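Side-chain contacts in possible membrane-associated serine protease (PDB 3K6Y), which is the protease domain of a membrane-anchored trypsin-like serine endopeptidase that probably helps Mycobacterium tuberculosis withstand oxidative and acid stress: residues P20-A25 and A125-D130; P35-T40 and G140-T145; N81-Y86 and A106-P111; V45-L50 and D68-N73. One frame throughout, in Å; residues are numbered along the deposited sequence.

Interaction 1 of 4, residues P20-A25 and A125-D130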
loop_
_atom_site.group_PDB
_atom_site.type_symbol
_atom_site.label_atom_id
_atom_site.label_comp_id
_atom_site.label_asym_id
_atom_site.label_seq_id
_atom_site.Cartn_x
_atom_site.Cartn_y
_atom_site.Cartn_z
ATOM N N PRO A 20 14.699 -31.156 -3.680
ATOM C CA PRO A 20 13.783 -31.211 -2.567
ATOM C C PRO A 20 14.302 -30.363 -1.392
ATOM O O PRO A 20 15.503 -30.057 -1.307
ATOM C CB PRO A 20 13.789 -32.705 -2.204
ATOM C CG PRO A 20 14.270 -33.402 -3.449
ATOM C CD PRO A 20 15.277 -32.476 -3.980
ATOM N N VAL A 21 13.399 -29.979 -0.500
ATOM C CA VAL A 21 13.843 -29.366 0.756
ATOM C C VAL A 21 14.733 -30.385 1.458
ATOM O O VAL A 21 14.498 -31.594 1.347
ATOM C CB VAL A 21 12.669 -28.917 1.676
ATOM C CG1 VAL A 21 11.835 -27.833 0.981
ATOM C CG2 VAL A 21 11.797 -30.096 2.110
ATOM N N ILE A 22 15.773 -29.921 2.148
ATOM C CA ILE A 22 16.700 -30.862 2.778
ATOM C C ILE A 22 15.960 -31.701 3.821
ATOM O O ILE A 22 15.340 -31.149 4.737
ATOM C CB ILE A 22 17.913 -30.158 3.416
ATOM C CG1 ILE A 22 18.805 -29.527 2.342
ATOM C CG2 ILE A 22 18.725 -31.148 4.250
ATOM C CD1 ILE A 22 20.102 -28.956 2.888
ATOM N N PRO A 23 16.016 -33.043 3.690
ATOM C CA PRO A 23 15.415 -33.875 4.713
ATOM C C PRO A 23 16.194 -33.760 6.023
ATOM O O PRO A 23 17.434 -33.764 6.021
ATOM C CB PRO A 23 15.568 -35.299 4.155
ATOM C CG PRO A 23 15.946 -35.153 2.767
ATOM C CD PRO A 23 16.614 -33.842 2.605
ATOM N N VAL A 24 15.466 -33.626 7.127
ATOM C CA VAL A 24 16.074 -33.600 8.452
ATOM C C VAL A 24 15.192 -34.371 9.411
ATOM O O VAL A 24 14.016 -34.612 9.130
ATOM C CB VAL A 24 16.279 -32.149 8.995
ATOM C CG1 VAL A 24 17.202 -31.363 8.098
ATOM C CG2 VAL A 24 14.927 -31.417 9.223
ATOM N N ALA A 25 15.756 -34.735 10.561
ATOM C CA ALA A 25 14.995 -35.469 11.568
ATOM C C ALA A 25 13.798 -34.688 12.113
ATOM O O ALA A 25 13.788 -33.454 12.080
ATOM C CB ALA A 25 15.909 -35.893 12.701
ATOM N N ALA A 125 22.137 -20.050 11.240
ATOM C CA ALA A 125 21.871 -21.370 11.792
ATOM C C ALA A 125 22.298 -22.444 10.801
ATOM O O ALA A 125 22.368 -22.191 9.598
ATOM C CB ALA A 125 20.395 -21.519 12.115
ATOM N N LYS A 126 22.565 -23.636 11.322
ATOM C CA LYS A 126 23.054 -24.747 10.513
ATOM C C LYS A 126 21.993 -25.824 10.349
ATOM O O LYS A 126 21.154 -26.028 11.228
ATOM C CB LYS A 126 24.321 -25.345 11.131
ATOM C CG LYS A 126 25.556 -24.470 10.974
ATOM C CD LYS A 126 26.807 -25.187 11.456
ATOM C CE LYS A 126 28.042 -24.316 11.266
ATOM N NZ LYS A 126 29.286 -25.018 11.696
ATOM N N THR A 127 22.056 -26.534 9.225
ATOM C CA THR A 127 21.154 -27.651 8.968
ATOM C C THR A 127 21.094 -28.582 10.173
ATOM O O THR A 127 22.138 -28.942 10.733
ATOM C CB THR A 127 21.598 -28.451 7.719
ATOM O OG1 THR A 127 21.509 -27.625 6.549
ATOM C CG2 THR A 127 20.734 -29.678 7.531
ATOM N N GLY A 128 19.885 -28.972 10.559
ATOM C CA GLY A 128 19.658 -29.877 11.677
ATOM C C GLY A 128 19.554 -29.273 13.068
ATOM O O GLY A 128 19.225 -29.982 14.014
ATOM N N ALA A 129 19.802 -27.966 13.186
ATOM C CA ALA A 129 19.755 -27.281 14.487
ATOM C C ALA A 129 18.359 -27.306 15.106
ATOM O O ALA A 129 17.362 -27.128 14.399
ATOM C CB ALA A 129 20.255 -25.853 14.360
ATOM N N ASP A 130 18.300 -27.540 16.423
ATOM C CA ASP A 130 17.072 -27.400 17.209
ATOM C C ASP A 130 16.730 -25.914 17.320
ATOM O O ASP A 130 17.546 -25.101 17.768
ATOM C CB ASP A 130 17.237 -27.906 18.651
ATOM C CG ASP A 130 17.370 -29.416 18.764
ATOM O OD1 ASP A 130 16.761 -30.189 18.001
ATOM O OD2 ASP A 130 18.091 -29.845 19.696
#

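Interaction 2 of 4, residues P35-T40 and G140-T145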
loop_
_atom_site.group_PDB
_atom_site.type_symbol
_atom_site.label_atom_id
_atom_site.label_comp_id
_atom_site.label_asym_id
_atom_site.label_seq_id
_atom_site.Cartn_x
_atom_site.Cartn_y
_atom_site.Cartn_z
ATOM N N PRO A 35 13.676 -24.324 28.837
ATOM C CA PRO A 35 13.614 -23.072 29.603
ATOM C C PRO A 35 13.661 -21.777 28.772
ATOM O O PRO A 35 13.198 -20.736 29.238
ATOM C CB PRO A 35 14.829 -23.156 30.542
ATOM C CG PRO A 35 15.251 -24.537 30.515
ATOM C CD PRO A 35 14.719 -25.243 29.334
ATOM N N VAL A 36 14.190 -21.847 27.554
ATOM C CA VAL A 36 14.234 -20.674 26.681
ATOM C C VAL A 36 12.835 -20.188 26.307
ATOM O O VAL A 36 12.638 -18.994 26.053
ATOM C CB VAL A 36 15.106 -20.920 25.421
ATOM C CG1 VAL A 36 14.377 -21.804 24.381
ATOM C CG2 VAL A 36 15.541 -19.623 24.820
ATOM N N VAL A 37 11.859 -21.082 26.295
ATOM C CA VAL A 37 10.515 -20.704 25.850
ATOM C C VAL A 37 9.909 -19.704 26.843
ATOM O O VAL A 37 9.509 -18.596 26.463
ATOM C CB VAL A 37 9.627 -21.938 25.681
ATOM C CG1 VAL A 37 8.174 -21.525 25.437
ATOM C CG2 VAL A 37 10.148 -22.805 24.537
ATOM N N ALA A 38 9.905 -20.063 28.128
ATOM C CA ALA A 38 9.285 -19.215 29.128
ATOM C C ALA A 38 10.010 -17.892 29.262
ATOM O O ALA A 38 9.395 -16.851 29.563
ATOM C CB ALA A 38 9.290 -19.916 30.476
ATOM N N ALA A 39 11.329 -17.939 29.069
ATOM C CA ALA A 39 12.138 -16.737 29.200
ATOM C C ALA A 39 11.921 -15.772 28.046
ATOM O O ALA A 39 12.070 -14.573 28.206
ATOM C CB ALA A 39 13.579 -17.085 29.343
ATOM N N THR A 40 11.561 -16.303 26.878
ATOM C CA THR A 40 11.395 -15.476 25.692
ATOM C C THR A 40 9.960 -14.989 25.525
ATOM O O THR A 40 9.736 -13.915 24.964
ATOM C CB THR A 40 11.836 -16.267 24.432
ATOM O OG1 THR A 40 13.169 -16.755 24.626
ATOM C CG2 THR A 40 11.839 -15.407 23.213
ATOM N N GLY A 140 -4.982 -17.292 19.411
ATOM C CA GLY A 140 -5.224 -17.862 20.740
ATOM C C GLY A 140 -4.028 -17.731 21.658
ATOM O O GLY A 140 -3.311 -16.724 21.621
ATOM N N ASN A 141 -3.818 -18.746 22.485
ATOM C CA ASN A 141 -2.760 -18.722 23.471
ATOM C C ASN A 141 -1.379 -18.837 22.865
ATOM O O ASN A 141 -1.190 -19.454 21.818
ATOM C CB ASN A 141 -2.967 -19.866 24.476
ATOM C CG ASN A 141 -4.139 -19.626 25.414
ATOM O OD1 ASN A 141 -4.629 -18.501 25.551
ATOM N ND2 ASN A 141 -4.578 -20.685 26.084
ATOM N N PHE A 142 -0.407 -18.247 23.554
ATOM C CA PHE A 142 0.991 -18.404 23.193
ATOM C C PHE A 142 1.354 -19.883 23.051
ATOM O O PHE A 142 0.996 -20.690 23.927
ATOM C CB PHE A 142 1.880 -17.731 24.255
ATOM C CG PHE A 142 3.347 -17.921 24.022
ATOM C CD1 PHE A 142 4.040 -18.933 24.687
ATOM C CD2 PHE A 142 4.044 -17.103 23.132
ATOM C CE1 PHE A 142 5.399 -19.115 24.490
ATOM C CE2 PHE A 142 5.406 -17.293 22.931
ATOM C CZ PHE A 142 6.077 -18.293 23.619
ATOM N N THR A 143 2.066 -20.231 21.975
ATOM C CA THR A 143 2.431 -21.614 21.666
ATOM C C THR A 143 3.854 -21.668 21.142
ATOM O O THR A 143 4.226 -20.893 20.251
ATOM C CB THR A 143 1.467 -22.199 20.599
ATOM O OG1 THR A 143 0.119 -22.081 21.080
ATOM C CG2 THR A 143 1.806 -23.662 20.258
ATOM N N ALA A 144 4.652 -22.575 21.709
ATOM C CA ALA A 144 5.970 -22.888 21.192
ATOM C C ALA A 144 5.855 -24.109 20.301
ATOM O O ALA A 144 5.342 -25.151 20.731
ATOM C CB ALA A 144 6.942 -23.167 22.334
ATOM N N THR A 145 6.360 -23.996 19.080
ATOM C CA THR A 145 6.295 -25.070 18.094
ATOM C C THR A 145 7.701 -25.575 17.838
ATOM O O THR A 145 8.528 -24.857 17.294
ATOM C CB THR A 145 5.623 -24.565 16.797
ATOM O OG1 THR A 145 4.287 -24.158 17.111
ATOM C CG2 THR A 145 5.591 -25.645 15.722
#

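Interaction 3 of 4, residues N81-Y86 and A106-P111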
loop_
_atom_site.group_PDB
_atom_site.type_symbol
_atom_site.label_atom_id
_atom_site.label_comp_id
_atom_site.label_asym_id
_atom_site.label_seq_id
_atom_site.Cartn_x
_atom_site.Cartn_y
_atom_site.Cartn_z
ATOM N N ASN A 81 -6.506 -0.758 9.262
ATOM C CA ASN A 81 -6.515 0.639 9.697
ATOM C C ASN A 81 -6.416 0.818 11.205
ATOM O O ASN A 81 -6.487 1.947 11.688
ATOM C CB ASN A 81 -7.692 1.434 9.121
ATOM C CG ASN A 81 -9.005 1.034 9.713
ATOM O OD1 ASN A 81 -9.105 0.081 10.491
ATOM N ND2 ASN A 81 -10.051 1.779 9.351
ATOM N N ASN A 82 -6.194 -0.276 11.932
ATOM C CA ASN A 82 -5.993 -0.203 13.366
ATOM C C ASN A 82 -5.194 -1.421 13.785
ATOM O O ASN A 82 -5.557 -2.537 13.405
ATOM C CB ASN A 82 -7.339 -0.167 14.107
ATOM C CG ASN A 82 -7.165 0.017 15.586
ATOM O OD1 ASN A 82 -7.182 -0.957 16.339
ATOM N ND2 ASN A 82 -6.939 1.250 16.006
ATOM N N VAL A 83 -4.121 -1.222 14.556
ATOM C CA VAL A 83 -3.265 -2.332 14.972
ATOM C C VAL A 83 -3.102 -2.261 16.480
ATOM O O VAL A 83 -2.772 -1.204 17.014
ATOM C CB VAL A 83 -1.892 -2.255 14.286
ATOM C CG1 VAL A 83 -0.968 -3.388 14.762
ATOM C CG2 VAL A 83 -2.017 -2.278 12.764
ATOM N N THR A 84 -3.375 -3.371 17.158
ATOM C CA THR A 84 -3.193 -3.464 18.602
ATOM C C THR A 84 -2.178 -4.564 18.892
ATOM O O THR A 84 -2.204 -5.629 18.270
ATOM C CB THR A 84 -4.524 -3.791 19.303
ATOM O OG1 THR A 84 -5.482 -2.779 18.951
ATOM C CG2 THR A 84 -4.370 -3.792 20.821
ATOM N N VAL A 85 -1.286 -4.288 19.840
ATOM C CA VAL A 85 -0.314 -5.259 20.306
ATOM C C VAL A 85 -0.737 -5.722 21.710
ATOM O O VAL A 85 -1.070 -4.898 22.554
ATOM C CB VAL A 85 1.088 -4.589 20.349
ATOM C CG1 VAL A 85 2.073 -5.400 21.177
ATOM C CG2 VAL A 85 1.584 -4.350 18.912
ATOM N N TYR A 86 -0.716 -7.031 21.940
ATOM C CA TYR A 86 -1.063 -7.555 23.270
ATOM C C TYR A 86 0.168 -8.155 23.904
ATOM O O TYR A 86 0.820 -9.013 23.307
ATOM C CB TYR A 86 -2.143 -8.625 23.182
ATOM C CG TYR A 86 -3.422 -8.081 22.637
ATOM C CD1 TYR A 86 -3.606 -7.974 21.260
ATOM C CD2 TYR A 86 -4.446 -7.658 23.481
ATOM C CE1 TYR A 86 -4.761 -7.467 20.722
ATOM C CE2 TYR A 86 -5.642 -7.145 22.931
ATOM C CZ TYR A 86 -5.768 -7.051 21.548
ATOM O OH TYR A 86 -6.920 -6.559 20.963
ATOM N N ALA A 106 7.104 -5.359 8.843
ATOM C CA ALA A 106 6.625 -4.089 9.372
ATOM C C ALA A 106 7.252 -3.868 10.732
ATOM O O ALA A 106 7.513 -4.829 11.477
ATOM C CB ALA A 106 5.082 -4.065 9.479
ATOM N N ILE A 107 7.484 -2.599 11.063
ATOM C CA ILE A 107 7.908 -2.238 12.415
ATOM C C ILE A 107 6.831 -1.348 13.001
ATOM O O ILE A 107 6.348 -0.404 12.341
ATOM C CB ILE A 107 9.285 -1.516 12.429
ATOM C CG1 ILE A 107 10.368 -2.471 11.898
ATOM C CG2 ILE A 107 9.629 -1.032 13.853
ATOM C CD1 ILE A 107 11.770 -1.846 11.743
ATOM N N LEU A 108 6.457 -1.691 14.236
ATOM C CA LEU A 108 5.441 -0.962 14.972
ATOM C C LEU A 108 6.069 -0.174 16.086
ATOM O O LEU A 108 6.915 -0.692 16.827
ATOM C CB LEU A 108 4.441 -1.952 15.593
ATOM C CG LEU A 108 3.858 -2.984 14.641
ATOM C CD1 LEU A 108 2.927 -3.902 15.390
ATOM C CD2 LEU A 108 3.113 -2.372 13.472
ATOM N N ALA A 109 5.614 1.075 16.223
ATOM C CA ALA A 109 5.929 1.884 17.405
ATOM C C ALA A 109 4.851 1.638 18.447
ATOM O O ALA A 109 3.650 1.780 18.162
ATOM C CB ALA A 109 5.996 3.371 17.046
ATOM N N VAL A 110 5.262 1.242 19.649
ATOM C CA VAL A 110 4.320 0.800 20.690
ATOM C C VAL A 110 4.730 1.452 22.004
ATOM O O VAL A 110 5.512 0.899 22.778
ATOM C CB VAL A 110 4.326 -0.732 20.844
ATOM C CG1 VAL A 110 3.159 -1.183 21.728
ATOM C CG2 VAL A 110 4.247 -1.427 19.462
ATOM N N PRO A 111 4.262 2.680 22.232
ATOM C CA PRO A 111 4.643 3.394 23.454
ATOM C C PRO A 111 4.337 2.639 24.732
ATOM O O PRO A 111 3.267 2.031 24.862
ATOM C CB PRO A 111 3.798 4.679 23.389
ATOM C CG PRO A 111 3.574 4.897 21.946
ATOM C CD PRO A 111 3.477 3.532 21.327
#

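Interaction 4 of 4, residues V45-L50 and D68-N73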
loop_
_atom_site.group_PDB
_atom_site.type_symbol
_atom_site.label_atom_id
_atom_site.label_comp_id
_atom_site.label_asym_id
_atom_site.label_seq_id
_atom_site.Cartn_x
_atom_site.Cartn_y
_atom_site.Cartn_z
ATOM N N VAL A 45 4.713 -11.035 21.154
ATOM C CA VAL A 45 3.443 -10.366 21.355
ATOM C C VAL A 45 2.421 -10.794 20.309
ATOM O O VAL A 45 2.781 -11.223 19.216
ATOM C CB VAL A 45 3.622 -8.818 21.352
ATOM C CG1 VAL A 45 4.533 -8.381 22.483
ATOM C CG2 VAL A 45 4.178 -8.305 20.003
ATOM N N LYS A 46 1.145 -10.648 20.650
ATOM C CA LYS A 46 0.078 -10.943 19.701
ATOM C C LYS A 46 -0.300 -9.642 19.007
ATOM O O LYS A 46 -0.340 -8.590 19.638
ATOM C CB LYS A 46 -1.110 -11.538 20.459
ATOM C CG LYS A 46 -2.261 -11.934 19.529
ATOM C CD LYS A 46 -3.544 -12.331 20.245
ATOM C CE LYS A 46 -4.706 -12.068 19.312
ATOM N NZ LYS A 46 -6.029 -12.248 19.972
ATOM N N ILE A 47 -0.551 -9.728 17.700
ATOM C CA ILE A 47 -0.965 -8.551 16.935
ATOM C C ILE A 47 -2.370 -8.792 16.402
ATOM O O ILE A 47 -2.657 -9.831 15.853
ATOM C CB ILE A 47 0.016 -8.271 15.800
ATOM C CG1 ILE A 47 1.420 -8.157 16.447
ATOM C CG2 ILE A 47 -0.365 -6.978 15.077
ATOM C CD1 ILE A 47 2.552 -7.728 15.611
ATOM N N ARG A 48 -3.238 -7.826 16.613
ATOM C CA ARG A 48 -4.590 -7.879 16.050
ATOM C C ARG A 48 -4.814 -6.613 15.247
ATOM O O ARG A 48 -4.689 -5.503 15.768
ATOM C CB ARG A 48 -5.628 -7.959 17.169
ATOM C CG ARG A 48 -7.042 -8.129 16.702
ATOM C CD ARG A 48 -7.917 -8.451 17.916
ATOM N NE ARG A 48 -9.333 -8.279 17.602
ATOM C CZ ARG A 48 -10.215 -9.266 17.537
ATOM N NH1 ARG A 48 -9.842 -10.518 17.794
ATOM N NH2 ARG A 48 -11.474 -8.990 17.231
ATOM N N SER A 49 -5.177 -6.785 13.983
ATOM C CA SER A 49 -5.324 -5.655 13.055
ATOM C C SER A 49 -6.724 -5.658 12.475
ATOM O O SER A 49 -7.157 -6.646 11.862
ATOM C CB SER A 49 -4.285 -5.737 11.949
ATOM O OG SER A 49 -2.963 -5.815 12.515
ATOM N N LEU A 50 -7.449 -4.569 12.671
ATOM C CA LEU A 50 -8.791 -4.419 12.093
ATOM C C LEU A 50 -8.596 -3.993 10.659
ATOM O O LEU A 50 -7.901 -3.007 10.384
ATOM C CB LEU A 50 -9.592 -3.358 12.847
ATOM C CG LEU A 50 -9.674 -3.573 14.358
ATOM C CD1 LEU A 50 -10.524 -2.485 14.973
ATOM C CD2 LEU A 50 -10.213 -4.964 14.702
ATOM N N ASP A 68 9.844 -0.351 22.994
ATOM C CA ASP A 68 8.742 0.304 22.290
ATOM C C ASP A 68 8.758 0.094 20.778
ATOM O O ASP A 68 8.119 0.862 20.043
ATOM C CB ASP A 68 8.624 1.776 22.654
ATOM C CG ASP A 68 8.264 2.002 24.100
ATOM O OD1 ASP A 68 8.078 1.037 24.857
ATOM O OD2 ASP A 68 8.120 3.191 24.449
ATOM N N ARG A 69 9.417 -0.975 20.311
ATOM C CA ARG A 69 9.453 -1.300 18.878
ATOM C C ARG A 69 9.246 -2.789 18.684
ATOM O O ARG A 69 9.922 -3.609 19.303
ATOM C CB ARG A 69 10.791 -0.886 18.242
ATOM C CG ARG A 69 11.048 0.616 18.155
ATOM C CD ARG A 69 10.125 1.222 17.109
ATOM N NE ARG A 69 10.314 2.652 16.863
ATOM C CZ ARG A 69 9.738 3.614 17.574
ATOM N NH1 ARG A 69 9.032 3.309 18.664
ATOM N NH2 ARG A 69 9.906 4.876 17.205
ATOM N N VAL A 70 8.286 -3.125 17.821
ATOM C CA VAL A 70 7.911 -4.505 17.561
ATOM C C VAL A 70 8.073 -4.801 16.060
ATOM O O VAL A 70 7.649 -3.997 15.215
ATOM C CB VAL A 70 6.457 -4.739 17.993
ATOM C CG1 VAL A 70 5.893 -6.049 17.440
ATOM C CG2 VAL A 70 6.381 -4.765 19.501
ATOM N N MET A 71 8.686 -5.939 15.731
ATOM C CA MET A 71 8.761 -6.384 14.344
ATOM C C MET A 71 7.675 -7.454 14.109
ATOM O O MET A 71 7.417 -8.309 14.988
ATOM C CB MET A 71 10.152 -6.963 14.020
ATOM C CG MET A 71 10.243 -7.426 12.568
ATOM S SD MET A 71 11.938 -7.842 12.076
ATOM C CE MET A 71 12.708 -6.227 11.919
ATOM N N THR A 72 7.087 -7.418 12.913
ATOM C CA THR A 72 6.160 -8.444 12.456
ATOM C C THR A 72 6.275 -8.519 10.931
ATOM O O THR A 72 7.121 -7.836 10.346
ATOM C CB THR A 72 4.709 -8.141 12.921
ATOM O OG1 THR A 72 3.851 -9.248 12.596
ATOM C CG2 THR A 72 4.131 -6.859 12.310
ATOM N N ASN A 73 5.469 -9.361 10.291
ATOM C CA ASN A 73 5.421 -9.329 8.832
ATOM C C ASN A 73 4.517 -8.221 8.334
ATOM O O ASN A 73 3.537 -7.874 9.003
ATOM C CB ASN A 73 4.916 -10.653 8.260
ATOM C CG ASN A 73 5.900 -11.804 8.435
ATOM O OD1 ASN A 73 5.516 -12.869 8.902
ATOM N ND2 ASN A 73 7.144 -11.617 8.000
#

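Interaction 1 of 4, residues P20-A25 and A125-D130
Thr127 OG1, the polar end of the side chain that carries this contact, is hydrogen-bonded to the carbonyl O of Arg150 on strand 143-157, while Ile22 CD1 lies 4.1 Å from Thr127 OG1 in a purely van der Waals contact. The methyl branch of Thr127 makes the closest contacts: its CG2 lies 4.0 Å from Val24 CG1 and 4.1 Å from Ile22 CG2, so one methyl touches two aliphatic side chains two residues apart. With chi1 at -64°, OG1 stands beside the backbone N and CG2 opposite it, which turns CG2 to these two side chains. Ile22 crosses Thr127 at about a right angle, and Val24 meets it more obliquely. The backbone beside Thr127 is a type II beta turn from Lys126 to Ala129, closed by Ala129 N to Lys126 O at 3.1 Å. Gly128 takes a positive phi of 87°, as the third residue of a type II turn does; Val24 CG1 stands 4.4 Å from Gly128 N. The turn leads into strand 130-135 of the second beta barrel of this chymotrypsin-like fold, and 20-25 is an extended N-terminal arm lying along its surface. Three arginines grip the arm's carbonyls: Arg150 NH1 bonds Ile22 O, Arg175 NH1 bonds Val24 O and Arg148 NE bonds Ala25 O.

Interaction 2 of 4, residues P35-T40 and G140-T145
Val37 packs closely against Ala144 and the rim of the Phe142 ring, and this valine makes every contact within 4.5 Å from the helix side. Its CG1 is 3.7 Å from Ala144 CB and 3.8 Å from Phe142 CE1, while its CG2 lies 3.9 Å from the same Ala144 CB, so both methyls close on the alanine. CG1 stands anti to the backbone N of Val37 (chi1 171°), and it meets the phenyl ring at the edge, in the ring plane. Phe142 points its own CG anti to its backbone N (chi1 176°), carrying the ring out from the loop toward the helix. Helix 35-40 thereby covers the start of strand 143-157, the second strand of the C-terminal beta barrel; Ala144 also touches Val132 and Leu134 of adjoining strand 130-135. The looser side lies where Ala38 turns away and, with Ala39, is exposed, and Phe142 itself is only partly buried. Within the helix, Thr40 OG1 donates to Val36 O at 2.7 Å, which gives the hydroxyl of the buried Thr40 a partner; the side chains of Val36 and Thr40 both rest on Ile188 of strand 186-188.

Interaction 3 of 4, residues N81-Y86 and A106-P111
Segments 81-86 and 106-111 face each other with CA atoms of Val83 and Leu108 8.8 Å apart and those of Val85 and Val110 7.6 Å apart, a spacing too wide for backbone pairing, and the meeting is made by side chains alone. Leu108 touches both valines of the other strand through one methyl. Its CD1 lies 3.8 Å from Val85 CG2 and 4.0 Å from Val83 CG1. The leucine side chain crosses that of Val83 at about a right angle and that of Val85 at a slant. A chi2 of 179° sets CD1 anti to CA, the most extended position, and this branch makes the contact. Val85 CG2 is also shared: besides Leu108 CD1 it has Val110 CG2 at 4.0 Å, so one valine methyl links two residues of 106-111. Val83 instead presents CG1, the branch anti to its backbone N (chi1 178°). All four side chains are buried, and Thr84, between the valines, turns away, as alternation along a beta-strand requires. The contact thus fills part of the interior of the N-terminal barrel. Strand 82-87 pairs with strand 44-51, where Asn81 and Asn82 both face Leu50 in a classic beta bulge, and Val83 and Val85 lean on Ile47 and Val45. Leu108 also packs on Val96 and Val110 on Phe92 of strand 90-100, while Val110 meets Val70 of strand 69-72 as well.

Interaction 4 of 4, residues V45-L50 and D68-N73
The interior of the N-terminal beta barrel, one half of the chymotrypsin-like protease fold, is filled in part by Val45 and Ile47 meeting Val70 and Thr72. The axes of strands 45-50 and 69-72 pass 9.4 Å apart at 73°; the two are not neighbours in the sheet, strand 56-66 standing between them, and side chains bridge the gap. Val45 and Val70 reach toward each other tip to tip, with Val45 CG2 3.8 Å from Val70 CG1. Ile47 CD1 is set against the end of Thr72, 3.5 Å from its CB, 3.6 Å from OG1 and 3.8 Å from CG2; the CB approach is tighter than usual van der Waals contact. CD1 also lies 4.2 Å from Val70 CG1, so it rests against both Val70 and Thr72. Thr72 holds OG1 anti to its backbone N (chi1 -173°), and the hydroxyl of this buried residue is hydrogen-bonded to Thr61 O. The side chain of Thr72 stands about 6 Å from that of Ser183 and about 7 Å from that of His75, both predicted catalytic residues. Strand 56-66 pairs with 44-51 on one edge, strand 82-87 lies along the other, and Ile47 leans on Leu108 of strand 105-109.

How the interactions relate
Interactions 3 and 4 are two parts of one barrel interior: their centres are 5 Å apart, and backbone pairing joins them, with Leu108 N 2.8 Å from Val70 O and Tyr86 N 2.8 Å from Lys46 O, both probable hydrogen bonds. Interactions 1 and 2 belong to the other barrel, where N-terminal segments lie against strand 143-157 or the turn beside it; their centres are 22 Å apart and they do not touch. Interaction 2 comes within about 5 Å of interaction 4 at nearest atoms, helix 35-40 being followed in the chain by strand 44-51. Interaction 4 lies nearest the predicted catalytic residues, whereas interactions 1 and 2 are remote from them; the centre of interaction 1 is 29 Å from that of interaction 4.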